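Glycosyl hydrolase family 10 (Bacteroides intestinalis DSM 17393, PDB 4QPW) binds xylohexaose, and so probably xylan, through this carbohydrate-binding module of a longer enzyme that probably hydrolyses glycosidic bonds. Local coordinates at residues Asp2-Ile8 and Tyr136-Ser142. Numbering follows the deposited sequence.
Sequences DKVDYEI and YVKITHS
Residues 2-8 run antiparallel to 136-142, the N- and C-terminal strands of the module; the axes of strands 6-8 and 136-141 approach to 4.7 Å, their directions at 175°. D2 OD1 accepts from two waters, one weakly; they lead to T140 OG1 and S142 OG. Its OD2 makes salt bridges to K71 and K73. K3 pairs with H141: H141 N to K3 O is 2.9 Å, and K3 N to H141 O is weak at 2.9 Å. K3 CB sits over the H141 ring, 4.2 Å from its centroid. V4 faces T140 as a non-hydrogen-bonded pair, CG2 to CG2 4.1 Å. At D5 the backbone turns helical (-77/-38). D5 N (2.8 Å) and Y6 N (3.3 Å) both donate to I139 O. With D5 chi1 m and H141 chi1 p, H141 ND1 donates to D5 OD2 at 2.7 Å. I139 N returns to Y6 O at 2.9 Å. E7 opposes K138 without a salt bridge. I8 N to V137 O (2.9 Å) and V137 N to I8 O (3.0 Å) close the pairing. Y6, I8, V137 and I139 share one face. Strand 69-78 flanks 136-142. D5 and Y6 opposite I139 form a classic beta bulge, in a pairing that joins both chain ends within one antiparallel sheet of an all-beta carbohydrate-binding module.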
loop_
_atom_site.group_PDB
_atom_site.type_symbol
_atom_site.label_atom_id
_atom_site.label_comp_id
_atom_site.label_asym_id
_atom_site.label_seq_id
_atom_site.Cartn_x
_atom_site.Cartn_y
_atom_site.Cartn_z
ATOM N N ASP A 2 16.829 8.290 -8.498
ATOM C CA ASP A 2 15.848 8.343 -7.374
ATOM C C ASP A 2 16.507 7.638 -6.226
ATOM O O ASP A 2 16.509 6.388 -6.115
ATOM C CB ASP A 2 14.569 7.702 -7.797
ATOM C CG ASP A 2 13.742 8.520 -8.771
ATOM O OD1 ASP A 2 13.797 9.760 -8.751
ATOM O OD2 ASP A 2 12.904 7.903 -9.492
ATOM N N LYS A 3 17.200 8.395 -5.368
ATOM C CA LYS A 3 17.886 7.892 -4.191
ATOM C C LYS A 3 16.880 7.342 -3.188
ATOM O O LYS A 3 15.874 7.987 -2.944
ATOM C CB LYS A 3 18.649 9.057 -3.548
ATOM C CG LYS A 3 19.540 8.694 -2.396
ATOM C CD LYS A 3 20.372 9.922 -1.941
ATOM C CE LYS A 3 20.994 10.713 -3.091
ATOM N NZ LYS A 3 21.546 12.021 -2.584
ATOM N N VAL A 4 17.161 6.157 -2.652
ATOM C CA VAL A 4 16.170 5.456 -1.826
ATOM C C VAL A 4 16.300 5.888 -0.348
ATOM O O VAL A 4 17.375 5.646 0.281
ATOM C CB VAL A 4 16.305 3.968 -1.944
ATOM C CG1 VAL A 4 15.324 3.222 -1.052
ATOM C CG2 VAL A 4 16.057 3.587 -3.432
ATOM N N ASP A 5 15.320 6.552 0.150
ATOM C CA ASP A 5 15.262 6.906 1.578
ATOM C C ASP A 5 14.847 5.717 2.417
ATOM O O ASP A 5 15.358 5.550 3.575
ATOM C CB ASP A 5 14.245 8.050 1.789
ATOM C CG ASP A 5 14.638 9.282 1.152
ATOM O OD1 ASP A 5 15.538 9.948 1.776
ATOM O OD2 ASP A 5 14.183 9.656 0.109
ATOM N N TYR A 6 13.936 4.890 1.934
ATOM C CA TYR A 6 13.278 3.806 2.699
ATOM C C TYR A 6 12.854 2.734 1.752
ATOM O O TYR A 6 12.290 3.056 0.644
ATOM C CB TYR A 6 12.073 4.361 3.430
ATOM C CG TYR A 6 11.177 3.392 4.141
ATOM C CD1 TYR A 6 10.274 2.646 3.470
ATOM C CD2 TYR A 6 11.219 3.224 5.538
ATOM C CE1 TYR A 6 9.473 1.690 4.110
ATOM C CE2 TYR A 6 10.357 2.342 6.198
ATOM C CZ TYR A 6 9.508 1.575 5.478
ATOM O OH TYR A 6 8.637 0.678 6.068
ATOM N N GLU A 7 12.986 1.499 2.113
ATOM C CA GLU A 7 12.389 0.390 1.343
ATOM C C GLU A 7 11.889 -0.660 2.307
ATOM O O GLU A 7 12.586 -1.044 3.296
ATOM C CB GLU A 7 13.405 -0.245 0.442
ATOM C CG GLU A 7 13.110 -1.570 -0.216
ATOM C CD GLU A 7 14.411 -2.133 -0.720
ATOM O OE1 GLU A 7 14.702 -1.796 -1.829
ATOM O OE2 GLU A 7 15.144 -2.797 -0.005
ATOM N N ILE A 8 10.799 -1.285 1.982
ATOM C CA ILE A 8 10.342 -2.648 2.600
ATOM C C ILE A 8 10.147 -3.505 1.360
ATOM O O ILE A 8 9.401 -3.142 0.387
ATOM C CB ILE A 8 9.113 -2.492 3.445
ATOM C CG1 ILE A 8 8.749 -3.770 4.207
ATOM C CG2 ILE A 8 7.879 -1.875 2.819
ATOM C CD1 ILE A 8 9.699 -4.053 5.358
ATOM N N TYR A 136 6.867 -4.590 -3.097
ATOM C CA TYR A 136 7.745 -3.686 -2.313
ATOM C C TYR A 136 7.133 -2.338 -2.303
ATOM O O TYR A 136 6.287 -1.991 -3.148
ATOM C CB TYR A 136 9.207 -3.631 -2.871
ATOM C CG TYR A 136 9.318 -3.181 -4.316
ATOM C CD1 TYR A 136 9.224 -1.840 -4.671
ATOM C CD2 TYR A 136 9.490 -4.095 -5.354
ATOM C CE1 TYR A 136 9.389 -1.427 -5.983
ATOM C CE2 TYR A 136 9.620 -3.715 -6.646
ATOM C CZ TYR A 136 9.520 -2.407 -6.939
ATOM O OH TYR A 136 9.637 -1.932 -8.310
ATOM N N VAL A 137 7.637 -1.529 -1.348
ATOM C CA VAL A 137 7.340 -0.119 -1.234
ATOM C C VAL A 137 8.617 0.643 -0.979
ATOM O O VAL A 137 9.422 0.206 -0.117
ATOM C CB VAL A 137 6.332 0.135 -0.052
ATOM C CG1 VAL A 137 5.981 1.571 0.031
ATOM C CG2 VAL A 137 5.075 -0.694 -0.237
ATOM N N LYS A 138 8.842 1.723 -1.712
ATOM C CA LYS A 138 10.000 2.579 -1.510
ATOM C C LYS A 138 9.562 4.013 -1.378
ATOM O O LYS A 138 8.591 4.426 -2.006
ATOM C CB LYS A 138 11.011 2.465 -2.697
ATOM C CG LYS A 138 11.528 1.079 -2.992
ATOM C CD LYS A 138 12.422 0.961 -4.184
ATOM C CE LYS A 138 12.820 -0.454 -4.499
ATOM N NZ LYS A 138 13.706 -0.570 -5.694
ATOM N N ILE A 139 10.373 4.771 -0.635
ATOM C CA ILE A 139 10.310 6.244 -0.684
ATOM C C ILE A 139 11.631 6.697 -1.230
ATOM O O ILE A 139 12.695 6.258 -0.758
ATOM C CB ILE A 139 10.106 6.878 0.712
ATOM C CG1 ILE A 139 8.809 6.425 1.396
ATOM C CG2 ILE A 139 10.192 8.381 0.630
ATOM C CD1 ILE A 139 7.556 6.739 0.725
ATOM N N THR A 140 11.591 7.578 -2.241
ATOM C CA THR A 140 12.804 8.082 -2.905
ATOM C C THR A 140 12.756 9.601 -2.964
ATOM O O THR A 140 11.740 10.246 -2.778
ATOM C CB THR A 140 12.987 7.481 -4.315
ATOM O OG1 THR A 140 12.031 7.998 -5.218
ATOM C CG2 THR A 140 12.888 5.977 -4.299
ATOM N N HIS A 141 13.936 10.187 -3.249
ATOM C CA HIS A 141 13.979 11.602 -3.621
ATOM C C HIS A 141 15.076 11.742 -4.678
ATOM O O HIS A 141 15.948 10.925 -4.847
ATOM C CB HIS A 141 14.266 12.520 -2.396
ATOM C CG HIS A 141 15.610 12.358 -1.906
ATOM N ND1 HIS A 141 15.976 11.378 -1.043
ATOM C CD2 HIS A 141 16.753 13.055 -2.116
ATOM C CE1 HIS A 141 17.251 11.409 -0.757
ATOM N NE2 HIS A 141 17.760 12.450 -1.419
ATOM N N SER A 142 15.022 12.877 -5.382
ATOM C CA SER A 142 15.915 13.058 -6.562
ATOM C C SER A 142 17.211 13.523 -6.174
ATOM O O SER A 142 17.269 14.518 -5.516
ATOM C CB SER A 142 15.251 14.116 -7.383
ATOM O OG SER A 142 14.294 13.434 -8.106
HETATM O O HOH W 1 12.757 10.466 -6.276
HETATM O O HOH W 2 14.640 11.684 -10.167
#